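Local coordinates for protein fumarase E (Shigella flexneri 2a str. 2457T, PDB 3C8G) that probably catalyses the hydration of fumarate to malate, one way only, as a homodimeric member of the MtlR/FumE family, at residues V122-R127 with T160-T165; S31-G36 with T164-E169; G109-I114 with R150-V155; P42-D47 with R75-L80. All coordinates share one frame; numbering follows the deposited sequence.

Interaction 1 of 4, residues V122-R127 with T160-T165; sequences VNSITR and TLAVTT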
loop_
_atom_site.group_PDB
_atom_site.type_symbol
_atom_site.label_atom_id
_atom_site.label_comp_id
_atom_site.label_asym_id
_atom_site.label_seq_id
_atom_site.Cartn_x
_atom_site.Cartn_y
_atom_site.Cartn_z
ATOM N N VAL A 122 -4.604 -25.457 -7.871
ATOM C CA VAL A 122 -4.526 -24.988 -6.496
ATOM C C VAL A 122 -3.531 -25.850 -5.767
ATOM O O VAL A 122 -3.789 -27.036 -5.538
ATOM C CB VAL A 122 -5.884 -25.076 -5.793
ATOM C CG1 VAL A 122 -5.763 -24.658 -4.353
ATOM C CG2 VAL A 122 -6.905 -24.201 -6.503
ATOM N N ASN A 123 -2.392 -25.275 -5.404
ATOM C CA ASN A 123 -1.304 -26.055 -4.782
ATOM C C ASN A 123 -1.665 -26.761 -3.495
ATOM O O ASN A 123 -1.095 -27.822 -3.175
ATOM C CB ASN A 123 -0.098 -25.183 -4.493
ATOM C CG ASN A 123 0.635 -24.790 -5.731
ATOM O OD1 ASN A 123 0.668 -23.618 -6.081
ATOM N ND2 ASN A 123 1.251 -25.764 -6.402
ATOM N N SER A 124 -2.582 -26.193 -2.731
ATOM C CA SER A 124 -2.888 -26.818 -1.466
ATOM C C SER A 124 -3.800 -28.040 -1.671
ATOM O O SER A 124 -3.910 -28.909 -0.791
ATOM C CB SER A 124 -3.529 -25.835 -0.526
ATOM O OG SER A 124 -4.841 -25.640 -0.974
ATOM N N ILE A 125 -4.453 -28.105 -2.827
ATOM C CA ILE A 125 -5.240 -29.259 -3.132
ATOM C C ILE A 125 -4.296 -30.279 -3.752
ATOM O O ILE A 125 -4.144 -31.382 -3.238
ATOM C CB ILE A 125 -6.449 -28.953 -4.025
ATOM C CG1 ILE A 125 -7.449 -28.092 -3.252
ATOM C CG2 ILE A 125 -7.081 -30.247 -4.492
ATOM C CD1 ILE A 125 -8.584 -27.505 -4.107
ATOM N N THR A 126 -3.623 -29.903 -4.823
ATOM C CA THR A 126 -2.920 -30.923 -5.567
ATOM C C THR A 126 -1.752 -31.445 -4.760
ATOM O O THR A 126 -1.338 -32.547 -4.980
ATOM C CB THR A 126 -2.438 -30.447 -6.945
ATOM O OG1 THR A 126 -1.435 -29.446 -6.759
ATOM C CG2 THR A 126 -3.592 -29.859 -7.773
ATOM N N ARG A 127 -1.217 -30.688 -3.808
ATOM C CA ARG A 127 -0.080 -31.238 -3.041
ATOM C C ARG A 127 -0.430 -32.208 -1.907
ATOM O O ARG A 127 0.445 -32.936 -1.446
ATOM C CB ARG A 127 0.926 -30.140 -2.638
ATOM C CG ARG A 127 1.787 -29.732 -3.879
ATOM C CD ARG A 127 2.187 -28.255 -3.996
ATOM N NE ARG A 127 2.895 -27.768 -2.817
ATOM C CZ ARG A 127 3.779 -26.769 -2.820
ATOM N NH1 ARG A 127 4.366 -26.409 -1.681
ATOM N NH2 ARG A 127 4.086 -26.144 -3.957
ATOM N N THR A 160 -12.789 -26.339 0.353
ATOM C CA THR A 160 -12.901 -25.856 1.719
ATOM C C THR A 160 -11.560 -26.112 2.358
ATOM O O THR A 160 -11.058 -25.299 3.145
ATOM C CB THR A 160 -14.056 -26.558 2.462
ATOM O OG1 THR A 160 -15.250 -26.329 1.723
ATOM C CG2 THR A 160 -14.258 -26.015 3.847
ATOM N N LEU A 161 -10.928 -27.205 1.967
ATOM C CA LEU A 161 -9.661 -27.499 2.556
ATOM C C LEU A 161 -8.641 -26.446 2.085
ATOM O O LEU A 161 -7.897 -25.919 2.905
ATOM C CB LEU A 161 -9.255 -28.933 2.272
ATOM C CG LEU A 161 -7.967 -29.571 2.870
ATOM C CD1 LEU A 161 -6.733 -29.060 2.071
ATOM C CD2 LEU A 161 -7.782 -29.494 4.444
ATOM N N ALA A 162 -8.640 -26.091 0.805
ATOM C CA ALA A 162 -7.739 -25.069 0.322
ATOM C C ALA A 162 -7.876 -23.755 1.085
ATOM O O ALA A 162 -6.872 -23.100 1.340
ATOM C CB ALA A 162 -7.960 -24.809 -1.148
ATOM N N VAL A 163 -9.098 -23.345 1.439
ATOM C CA VAL A 163 -9.222 -22.024 2.083
ATOM C C VAL A 163 -8.830 -22.142 3.540
ATOM O O VAL A 163 -8.098 -21.320 4.072
ATOM C CB VAL A 163 -10.584 -21.209 1.816
ATOM C CG1 VAL A 163 -11.279 -21.617 0.539
ATOM C CG2 VAL A 163 -11.514 -21.265 2.942
ATOM N N THR A 164 -9.273 -23.210 4.162
ATOM C CA THR A 164 -8.819 -23.546 5.500
ATOM C C THR A 164 -7.296 -23.573 5.621
ATOM O O THR A 164 -6.748 -22.886 6.500
ATOM C CB THR A 164 -9.487 -24.824 5.950
ATOM O OG1 THR A 164 -10.673 -24.445 6.655
ATOM C CG2 THR A 164 -8.615 -25.697 6.830
ATOM N N THR A 165 -6.610 -24.309 4.742
ATOM C CA THR A 165 -5.169 -24.382 4.874
ATOM C C THR A 165 -4.517 -23.053 4.511
ATOM O O THR A 165 -3.536 -22.650 5.133
ATOM C CB THR A 165 -4.468 -25.671 4.255
ATOM O OG1 THR A 165 -3.311 -25.303 3.483
ATOM C CG2 THR A 165 -5.373 -26.472 3.410
#
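Leu-161, Ala-162 and Thr-165 of helix 148-169 meet the short helix 123-126 along a narrow strip where small side chains let the two backbones come close: the CA atoms of Ser-124 and Ala-162 are 5.5 Å apart. Leu-161 reaches across the strip with its branch. A first torsion of -176° swings CG opposite its backbone N, and Leu-161 CD1 ends up 4.0 Å from Ser-124 O, a van der Waals contact with the carbonyl.

Ala-162 is the centre of the contact, its methyl directed at the short helix and met from several directions. Ser-124 places its hydroxyl squarely against it, with OG 3.2 Å from both CA and CB of Ala-162. This tight approach depends on the serine rotamer (chi1 74°), which holds OG between the backbone N and the carbonyl carbon. Val-122 CG1 and Ile-125 CG1 each lie 3.9 Å from Ala-162 CB, so the methyl sits in a shallow cup with an apolar wall and a polar lip. One turn on, Thr-165 reaches back to Ser-124, OG1 to CB at 4.1 Å, although the position of this threonine side chain is less certain.

The short helix starts after Val-122, whose O receives the N-H groups of both Ile-125 and Thr-126. The carboxylate of Asp-90 accepts the N-H groups of Asn-123 and Ser-124, tying this start to helix 87-104. Phe-94 of that helix also packs on Ala-162, while Ile-125 leans on Leu-131 of helix 129-134. On its far side, helix 148-169 carries Val-163 against helices 9-18 and 29-40.

Interaction 2 of 4, residues S31-G36 with T164-E169; sequences SILLQG and TTTLKE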
loop_
_atom_site.group_PDB
_atom_site.type_symbol
_atom_site.label_atom_id
_atom_site.label_comp_id
_atom_site.label_asym_id
_atom_site.label_seq_id
_atom_site.Cartn_x
_atom_site.Cartn_y
_atom_site.Cartn_z
ATOM N N SER A 31 -14.550 -13.372 0.260
ATOM C CA SER A 31 -14.718 -12.684 1.525
ATOM C C SER A 31 -13.971 -13.311 2.733
ATOM O O SER A 31 -13.458 -12.605 3.579
ATOM C CB SER A 31 -16.198 -12.556 1.838
ATOM O OG SER A 31 -16.356 -12.010 3.123
ATOM N N ILE A 32 -13.915 -14.624 2.842
ATOM C CA ILE A 32 -13.208 -15.162 3.975
ATOM C C ILE A 32 -11.719 -14.903 3.796
ATOM O O ILE A 32 -11.063 -14.472 4.747
ATOM C CB ILE A 32 -13.530 -16.618 4.226
ATOM C CG1 ILE A 32 -14.862 -16.707 4.974
ATOM C CG2 ILE A 32 -12.413 -17.277 5.057
ATOM C CD1 ILE A 32 -15.684 -18.000 4.683
ATOM N N LEU A 33 -11.205 -15.110 2.586
ATOM C CA LEU A 33 -9.790 -14.905 2.340
ATOM C C LEU A 33 -9.403 -13.442 2.551
ATOM O O LEU A 33 -8.379 -13.132 3.185
ATOM C CB LEU A 33 -9.404 -15.338 0.928
ATOM C CG LEU A 33 -9.604 -16.818 0.633
ATOM C CD1 LEU A 33 -9.346 -17.110 -0.837
ATOM C CD2 LEU A 33 -8.686 -17.647 1.529
ATOM N N LEU A 34 -10.246 -12.548 2.026
ATOM C CA LEU A 34 -10.018 -11.135 2.159
ATOM C C LEU A 34 -9.757 -10.872 3.626
ATOM O O LEU A 34 -8.731 -10.292 4.005
ATOM C CB LEU A 34 -11.231 -10.317 1.693
ATOM C CG LEU A 34 -10.886 -8.933 1.091
ATOM C CD1 LEU A 34 -12.017 -7.857 1.192
ATOM C CD2 LEU A 34 -9.591 -8.379 1.639
ATOM N N GLN A 35 -10.688 -11.315 4.456
ATOM C CA GLN A 35 -10.617 -10.956 5.837
ATOM C C GLN A 35 -9.430 -11.617 6.458
ATOM O O GLN A 35 -8.795 -11.038 7.355
ATOM C CB GLN A 35 -11.905 -11.272 6.567
ATOM C CG GLN A 35 -13.088 -10.401 6.062
ATOM C CD GLN A 35 -12.733 -8.886 5.754
ATOM O OE1 GLN A 35 -12.075 -8.184 6.545
ATOM N NE2 GLN A 35 -13.202 -8.407 4.602
ATOM N N GLY A 36 -9.085 -12.797 5.953
ATOM C CA GLY A 36 -7.907 -13.507 6.462
ATOM C C GLY A 36 -6.665 -12.674 6.234
ATOM O O GLY A 36 -5.853 -12.526 7.115
ATOM N N THR A 164 -9.273 -23.210 4.162
ATOM C CA THR A 164 -8.819 -23.546 5.500
ATOM C C THR A 164 -7.296 -23.573 5.621
ATOM O O THR A 164 -6.748 -22.886 6.500
ATOM C CB THR A 164 -9.487 -24.824 5.950
ATOM O OG1 THR A 164 -10.673 -24.445 6.655
ATOM C CG2 THR A 164 -8.615 -25.697 6.830
ATOM N N THR A 165 -6.610 -24.309 4.742
ATOM C CA THR A 165 -5.169 -24.382 4.874
ATOM C C THR A 165 -4.517 -23.053 4.511
ATOM O O THR A 165 -3.536 -22.650 5.133
ATOM C CB THR A 165 -4.468 -25.671 4.255
ATOM O OG1 THR A 165 -3.311 -25.303 3.483
ATOM C CG2 THR A 165 -5.373 -26.472 3.410
ATOM N N THR A 166 -5.114 -22.353 3.551
ATOM C CA THR A 166 -4.733 -20.988 3.233
ATOM C C THR A 166 -4.846 -20.088 4.451
ATOM O O THR A 166 -3.900 -19.382 4.763
ATOM C CB THR A 166 -5.573 -20.416 2.095
ATOM O OG1 THR A 166 -5.280 -21.144 0.908
ATOM C CG2 THR A 166 -5.248 -18.926 1.852
ATOM N N LEU A 167 -5.978 -20.126 5.145
ATOM C CA LEU A 167 -6.146 -19.366 6.376
ATOM C C LEU A 167 -5.100 -19.696 7.462
ATOM O O LEU A 167 -4.693 -18.837 8.229
ATOM C CB LEU A 167 -7.553 -19.596 6.906
ATOM C CG LEU A 167 -8.676 -18.573 6.676
ATOM C CD1 LEU A 167 -8.465 -17.623 5.481
ATOM C CD2 LEU A 167 -10.009 -19.268 6.606
ATOM N N LYS A 168 -4.646 -20.940 7.515
ATOM C CA LYS A 168 -3.773 -21.378 8.611
ATOM C C LYS A 168 -2.389 -20.799 8.411
ATOM O O LYS A 168 -1.704 -20.447 9.367
ATOM C CB LYS A 168 -3.717 -22.891 8.672
ATOM C CG LYS A 168 -3.107 -23.466 9.949
ATOM C CD LYS A 168 -4.111 -23.568 11.103
ATOM C CE LYS A 168 -3.556 -24.433 12.257
ATOM N NZ LYS A 168 -2.414 -23.751 12.999
ATOM N N GLU A 169 -2.012 -20.683 7.144
ATOM C CA GLU A 169 -0.736 -20.144 6.761
ATOM C C GLU A 169 -0.617 -18.636 7.069
ATOM O O GLU A 169 0.491 -18.142 7.175
ATOM C CB GLU A 169 -0.434 -20.421 5.279
ATOM C CG GLU A 169 -0.395 -21.878 4.850
ATOM C CD GLU A 169 0.639 -22.741 5.593
ATOM O OE1 GLU A 169 1.768 -22.264 5.822
ATOM O OE2 GLU A 169 0.328 -23.929 5.915
#
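Ile-32 carries its CG1 branch beside the backbone N (chi1 -80°), which leaves the CG2 methyl anti to that N and facing Leu-167 on the neighbouring helix. Leu-33 has CG beside its own backbone N, and its second torsion (173°) extends CD1 and leaves CD2 as the branch turned toward Thr-166 and Leu-167. Thr-166 answers with its CG2 methyl, while its OG1 is hydrogen-bonded to Ala-162 O one turn earlier in the same helix. The hydroxyl is thus satisfied within its own helix, and a methyl is presented to the apolar partner.

Leu-167 carries most of the contact, its branched end reaching over to helix 29-40. Leu-167 CD2 lies 3.5 Å from Ile-32 CG2, with the two side chains crossing at about a right angle. The other branch, Leu-167 CD1, fills the angle between Ile-32, Leu-33 and Gly-36, 4.0 Å from Leu-33 CD2 and 4.3 Å from Gly-36 CA. The bare glycine surface is what admits CD1 this close to the backbone. Beside this leucine, Leu-33 CD2 meets Thr-166 CG2 at 3.7 Å, again nearly at a right angle.

Other helices close the core on both flanks. Val-12 of helix 9-18 touches Ile-32 and Leu-167, whereas Phe-94 of helix 87-104 packs on Leu-33, and Leu-87 and Ile-91 on Thr-166. The axes of the two segments run almost parallel, at 8° and 10.1 Å apart, an apolar helix pairing such as builds the core of an all-helical domain, here that of the MtlR/FumE family.

Interaction 3 of 4, residues G109-I114 with R150-V155; sequences GFADDI and RFSGMV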
loop_
_atom_site.group_PDB
_atom_site.type_symbol
_atom_site.label_atom_id
_atom_site.label_comp_id
_atom_site.label_asym_id
_atom_site.label_seq_id
_atom_site.Cartn_x
_atom_site.Cartn_y
_atom_site.Cartn_z
ATOM N N GLY A 109 -20.632 -25.011 -12.068
ATOM C CA GLY A 109 -20.804 -25.638 -10.743
ATOM C C GLY A 109 -19.571 -26.365 -10.227
ATOM O O GLY A 109 -18.515 -26.317 -10.851
ATOM N N PHE A 110 -19.698 -27.064 -9.101
ATOM C CA PHE A 110 -18.552 -27.778 -8.514
ATOM C C PHE A 110 -17.935 -28.801 -9.435
ATOM O O PHE A 110 -16.725 -29.000 -9.419
ATOM C CB PHE A 110 -18.923 -28.446 -7.190
ATOM C CG PHE A 110 -19.280 -27.470 -6.108
ATOM C CD1 PHE A 110 -20.581 -27.439 -5.580
ATOM C CD2 PHE A 110 -18.327 -26.544 -5.641
ATOM C CE1 PHE A 110 -20.917 -26.528 -4.595
ATOM C CE2 PHE A 110 -18.642 -25.643 -4.651
ATOM C CZ PHE A 110 -19.936 -25.628 -4.121
ATOM N N ALA A 111 -18.771 -29.406 -10.262
ATOM C CA ALA A 111 -18.431 -30.584 -11.047
ATOM C C ALA A 111 -18.048 -30.265 -12.502
ATOM O O ALA A 111 -17.903 -31.159 -13.307
ATOM C CB ALA A 111 -19.611 -31.553 -11.007
ATOM N N ASP A 112 -17.868 -28.998 -12.847
ATOM C CA ASP A 112 -17.559 -28.638 -14.238
ATOM C C ASP A 112 -16.089 -28.741 -14.666
ATOM O O ASP A 112 -15.163 -28.704 -13.833
ATOM C CB ASP A 112 -18.122 -27.248 -14.575
ATOM C CG ASP A 112 -19.646 -27.256 -14.729
ATOM O OD1 ASP A 112 -20.210 -28.307 -15.127
ATOM O OD2 ASP A 112 -20.281 -26.215 -14.451
ATOM N N ASP A 113 -15.896 -28.862 -15.983
ATOM C CA ASP A 113 -14.580 -28.814 -16.606
ATOM C C ASP A 113 -13.788 -27.636 -16.103
ATOM O O ASP A 113 -12.621 -27.787 -15.712
ATOM C CB ASP A 113 -14.697 -28.693 -18.131
ATOM C CG ASP A 113 -14.931 -30.023 -18.806
ATOM O OD1 ASP A 113 -15.174 -30.045 -20.048
ATOM O OD2 ASP A 113 -14.876 -31.054 -18.089
ATOM N N ILE A 114 -14.406 -26.458 -16.140
ATOM C CA ILE A 114 -13.659 -25.226 -15.858
ATOM C C ILE A 114 -13.210 -25.244 -14.395
ATOM O O ILE A 114 -12.181 -24.695 -14.063
ATOM C CB ILE A 114 -14.479 -23.915 -16.221
ATOM C CG1 ILE A 114 -13.627 -22.665 -16.161
ATOM C CG2 ILE A 114 -15.636 -23.681 -15.283
ATOM C CD1 ILE A 114 -14.361 -21.422 -16.715
ATOM N N ARG A 150 -21.999 -36.842 -5.255
ATOM C CA ARG A 150 -20.877 -37.243 -4.424
ATOM C C ARG A 150 -19.609 -36.512 -4.850
ATOM O O ARG A 150 -18.897 -35.969 -4.003
ATOM C CB ARG A 150 -20.660 -38.764 -4.453
ATOM C CG ARG A 150 -19.617 -39.259 -3.428
ATOM C CD ARG A 150 -19.392 -40.774 -3.488
ATOM N NE ARG A 150 -20.617 -41.521 -3.792
ATOM C CZ ARG A 150 -21.672 -41.625 -2.975
ATOM N NH1 ARG A 150 -21.671 -41.021 -1.779
ATOM N NH2 ARG A 150 -22.729 -42.337 -3.362
ATOM N N PHE A 151 -19.343 -36.492 -6.159
ATOM C CA PHE A 151 -18.143 -35.871 -6.700
ATOM C C PHE A 151 -18.180 -34.375 -6.403
ATOM O O PHE A 151 -17.170 -33.766 -6.089
ATOM C CB PHE A 151 -18.013 -36.109 -8.209
ATOM C CG PHE A 151 -16.867 -35.353 -8.837
ATOM C CD1 PHE A 151 -17.107 -34.234 -9.647
ATOM C CD2 PHE A 151 -15.538 -35.720 -8.578
ATOM C CE1 PHE A 151 -16.033 -33.512 -10.223
ATOM C CE2 PHE A 151 -14.461 -35.003 -9.138
ATOM C CZ PHE A 151 -14.710 -33.912 -9.967
ATOM N N SER A 152 -19.373 -33.816 -6.491
ATOM C CA SER A 152 -19.608 -32.426 -6.237
ATOM C C SER A 152 -19.275 -32.096 -4.793
ATOM O O SER A 152 -18.559 -31.126 -4.529
ATOM C CB SER A 152 -21.065 -32.119 -6.510
ATOM O OG SER A 152 -21.159 -30.936 -7.248
ATOM N N GLY A 153 -19.793 -32.913 -3.876
ATOM C CA GLY A 153 -19.539 -32.749 -2.457
ATOM C C GLY A 153 -18.063 -32.848 -2.145
ATOM O O GLY A 153 -17.563 -32.163 -1.252
HETATM N N MSE A 154 -17.355 -33.697 -2.886
HETATM C CA MSE A 154 -15.941 -33.906 -2.618
HETATM C C MSE A 154 -15.127 -32.736 -3.137
HETATM O O MSE A 154 -14.129 -32.333 -2.511
HETATM C CB MSE A 154 -15.431 -35.206 -3.219
HETATM C CG MSE A 154 -14.149 -35.685 -2.530
HETATM SE SE MSE A 154 -14.421 -36.662 -0.832
HETATM C CE MSE A 154 -15.996 -35.707 -0.022
ATOM N N VAL A 155 -15.565 -32.193 -4.275
ATOM C CA VAL A 155 -14.971 -31.000 -4.810
ATOM C C VAL A 155 -15.124 -29.872 -3.768
ATOM O O VAL A 155 -14.146 -29.230 -3.408
ATOM C CB VAL A 155 -15.571 -30.623 -6.198
ATOM C CG1 VAL A 155 -15.128 -29.228 -6.610
ATOM C CG2 VAL A 155 -15.144 -31.605 -7.258
#
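Phe-110 and Ala-111 are the two central residues of a type I beta turn, Gly-109 to Asp-112, that lies against helix 148-169 just ahead of helix 113-120. At the start of the turn Gly-109 N donates to Asp-112 OD2 at 2.7 Å, approaching from above the carboxylate plane and linking the two ends of the turn.

Phe-110 follows, its side chain setting out toward the helix. The ring then bends off toward Lys-156 and Leu-159, with CG held beside the backbone N (chi1 -65°). Phe-110 CB therefore does much of the touching: it lies 3.3 Å from Ser-152 OG, which sits at the ring edge near the ring plane, and 3.9 Å from Val-155 CG1. The same valine methyl is pressed to 3.2 Å from Phe-110 O, a close fit of carbonyl against methyl.

Ala-111 meets the ring of Phe-151, which comes from one turn earlier on the helix than Val-155. Ala-111 CA approaches Phe-151 CE1 to 3.9 Å, near the ring plane. The ring is fixed from two directions: Ala-111 CB is in plane at its edge, while Val-155 CG2 rests 3.5 Å above one face, offset toward the rim.

Interaction 4 of 4, residues P42-D47 with R75-L80; sequences PSLFVD and RLIYAL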
loop_
_atom_site.group_PDB
_atom_site.type_symbol
_atom_site.label_atom_id
_atom_site.label_comp_id
_atom_site.label_asym_id
_atom_site.label_seq_id
_atom_site.Cartn_x
_atom_site.Cartn_y
_atom_site.Cartn_z
ATOM N N PRO A 42 -1.503 -6.237 9.865
ATOM C CA PRO A 42 -0.697 -5.619 10.958
ATOM C C PRO A 42 0.672 -6.292 11.272
ATOM O O PRO A 42 1.546 -5.624 11.799
ATOM C CB PRO A 42 -1.608 -5.714 12.184
ATOM C CG PRO A 42 -2.990 -5.922 11.647
ATOM C CD PRO A 42 -2.861 -6.620 10.304
ATOM N N SER A 43 0.897 -7.566 10.954
ATOM C CA SER A 43 2.202 -8.155 11.241
ATOM C C SER A 43 3.287 -7.670 10.283
ATOM O O SER A 43 4.483 -7.814 10.547
ATOM C CB SER A 43 2.140 -9.691 11.317
ATOM O OG SER A 43 1.692 -10.290 10.108
ATOM N N LEU A 44 2.891 -7.057 9.185
ATOM C CA LEU A 44 3.846 -6.370 8.319
ATOM C C LEU A 44 4.524 -5.142 8.928
ATOM O O LEU A 44 5.547 -4.689 8.446
ATOM C CB LEU A 44 3.112 -5.879 7.065
ATOM C CG LEU A 44 3.021 -6.757 5.807
ATOM C CD1 LEU A 44 3.400 -8.202 6.016
ATOM C CD2 LEU A 44 1.637 -6.566 5.121
ATOM N N PHE A 45 3.926 -4.571 9.953
ATOM C CA PHE A 45 4.280 -3.212 10.342
ATOM C C PHE A 45 4.810 -3.112 11.765
ATOM O O PHE A 45 4.769 -4.070 12.512
ATOM C CB PHE A 45 3.090 -2.231 10.155
ATOM C CG PHE A 45 2.531 -2.218 8.780
ATOM C CD1 PHE A 45 3.323 -1.850 7.696
ATOM C CD2 PHE A 45 1.196 -2.585 8.548
ATOM C CE1 PHE A 45 2.811 -1.856 6.398
ATOM C CE2 PHE A 45 0.660 -2.571 7.245
ATOM C CZ PHE A 45 1.466 -2.217 6.177
ATOM N N VAL A 46 5.329 -1.926 12.106
ATOM C CA VAL A 46 5.610 -1.568 13.471
ATOM C C VAL A 46 4.423 -1.803 14.406
ATOM O O VAL A 46 3.255 -1.614 14.061
ATOM C CB VAL A 46 6.099 -0.153 13.587
ATOM C CG1 VAL A 46 6.044 0.287 15.025
ATOM C CG2 VAL A 46 7.521 -0.076 13.069
ATOM N N ASP A 47 4.792 -2.176 15.620
ATOM C CA ASP A 47 3.978 -2.860 16.555
ATOM C C ASP A 47 3.943 -2.063 17.838
ATOM O O ASP A 47 2.897 -1.881 18.447
ATOM C CB ASP A 47 4.732 -4.145 16.861
ATOM C CG ASP A 47 3.841 -5.236 17.220
ATOM O OD1 ASP A 47 2.628 -4.962 17.218
ATOM O OD2 ASP A 47 4.331 -6.362 17.494
ATOM N N ARG A 75 -0.188 -8.493 -3.098
ATOM C CA ARG A 75 1.010 -7.952 -3.731
ATOM C C ARG A 75 1.992 -7.325 -2.722
ATOM O O ARG A 75 3.185 -7.551 -2.846
ATOM C CB ARG A 75 0.662 -6.999 -4.885
ATOM C CG ARG A 75 0.056 -7.765 -6.038
ATOM C CD ARG A 75 0.020 -6.978 -7.305
ATOM N NE ARG A 75 -1.130 -6.107 -7.488
ATOM C CZ ARG A 75 -2.142 -6.328 -8.336
ATOM N NH1 ARG A 75 -2.195 -7.442 -9.069
ATOM N NH2 ARG A 75 -3.120 -5.425 -8.428
ATOM N N LEU A 76 1.477 -6.589 -1.731
ATOM C CA LEU A 76 2.293 -6.005 -0.677
ATOM C C LEU A 76 2.982 -7.133 0.134
ATOM O O LEU A 76 4.213 -7.127 0.299
ATOM C CB LEU A 76 1.438 -5.095 0.208
ATOM C CG LEU A 76 1.870 -3.822 0.997
ATOM C CD1 LEU A 76 1.664 -3.942 2.487
ATOM C CD2 LEU A 76 3.257 -3.238 0.686
ATOM N N ILE A 77 2.222 -8.122 0.604
ATOM C CA ILE A 77 2.811 -9.164 1.458
ATOM C C ILE A 77 3.896 -9.892 0.670
ATOM O O ILE A 77 4.991 -10.191 1.178
ATOM C CB ILE A 77 1.782 -10.171 1.946
ATOM C CG1 ILE A 77 0.696 -9.491 2.792
ATOM C CG2 ILE A 77 2.485 -11.353 2.702
ATOM C CD1 ILE A 77 -0.501 -10.431 3.166
ATOM N N TYR A 78 3.585 -10.184 -0.581
ATOM C CA TYR A 78 4.514 -10.859 -1.450
ATOM C C TYR A 78 5.752 -9.989 -1.675
ATOM O O TYR A 78 6.870 -10.463 -1.553
ATOM C CB TYR A 78 3.816 -11.179 -2.770
ATOM C CG TYR A 78 4.458 -12.277 -3.561
ATOM C CD1 TYR A 78 5.061 -13.348 -2.931
ATOM C CD2 TYR A 78 4.453 -12.238 -4.950
ATOM C CE1 TYR A 78 5.668 -14.360 -3.661
ATOM C CE2 TYR A 78 5.050 -13.242 -5.700
ATOM C CZ TYR A 78 5.656 -14.299 -5.054
ATOM O OH TYR A 78 6.241 -15.300 -5.801
ATOM N N ALA A 79 5.537 -8.713 -1.970
ATOM C CA ALA A 79 6.645 -7.777 -2.246
ATOM C C ALA A 79 7.547 -7.506 -1.027
ATOM O O ALA A 79 8.694 -7.057 -1.174
ATOM C CB ALA A 79 6.119 -6.471 -2.838
ATOM N N LEU A 80 7.040 -7.776 0.173
ATOM C CA LEU A 80 7.846 -7.574 1.366
ATOM C C LEU A 80 8.625 -8.846 1.725
ATOM O O LEU A 80 9.372 -8.881 2.699
ATOM C CB LEU A 80 7.007 -7.052 2.549
ATOM C CG LEU A 80 6.419 -5.640 2.429
ATOM C CD1 LEU A 80 5.357 -5.388 3.476
ATOM C CD2 LEU A 80 7.472 -4.545 2.483
#
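Leu-44 is the bump of this contact, and the hollow that takes it is formed by Leu-76, Ile-77 and Leu-80 on the last turns of helix 70-79 and just beyond. One branch goes deep: Leu-44 CD2 slots between Leu-76 CD1, at 3.7 Å, and Ile-77 CG1, at 3.9 Å. The stem of the leucine is closed off by Leu-80, whose CD1 comes to 3.6 Å from Leu-44 CG. Leu-80 has its CG beside the backbone N (chi1 -67°) and an extended end, which carries CD1 over to that stem.

Phe-45 widens the bump. The CB of Leu-44 sits 3.8 Å above the centre of the Phe-45 ring, so the two neighbours pack as one block, and the far end of the ring, CZ, reaches Leu-76 CD1 at 4.1 Å. Leu-76 CD1 thus touches both Leu-44 and Phe-45.

Ile-37, Phe-40 and Leu-41 add to the packing round Ile-77. The second subunit joins in as well: its Ala-79 packs on Phe-45, its Phe-45 on Leu-76, and its Leu-44 on Leu-80. The leucine-rich hollow is therefore part of the homodimer interface.

Overall arrangement
From the N terminus, helix 29-40 opens the widest loop, which interaction 2 closes when helix 148-169 returns alongside it. Interaction 4 is nested inside this loop and is the next to open and close, joining the loop after helix 29-40 to helix 70-79 at the dimer end of the subunit. Interaction 3 then opens ahead of helix 113-120, and interaction 1 opens at helix 123-126 before interaction 3 has closed, so these two cross. Helix 148-169 closes interactions 3, 1 and 2 in turn, the last two sharing Thr-164 and Thr-165. Interactions 3 and 4 lie on opposite sides of the chain's centre, their own centres about 35 Å apart.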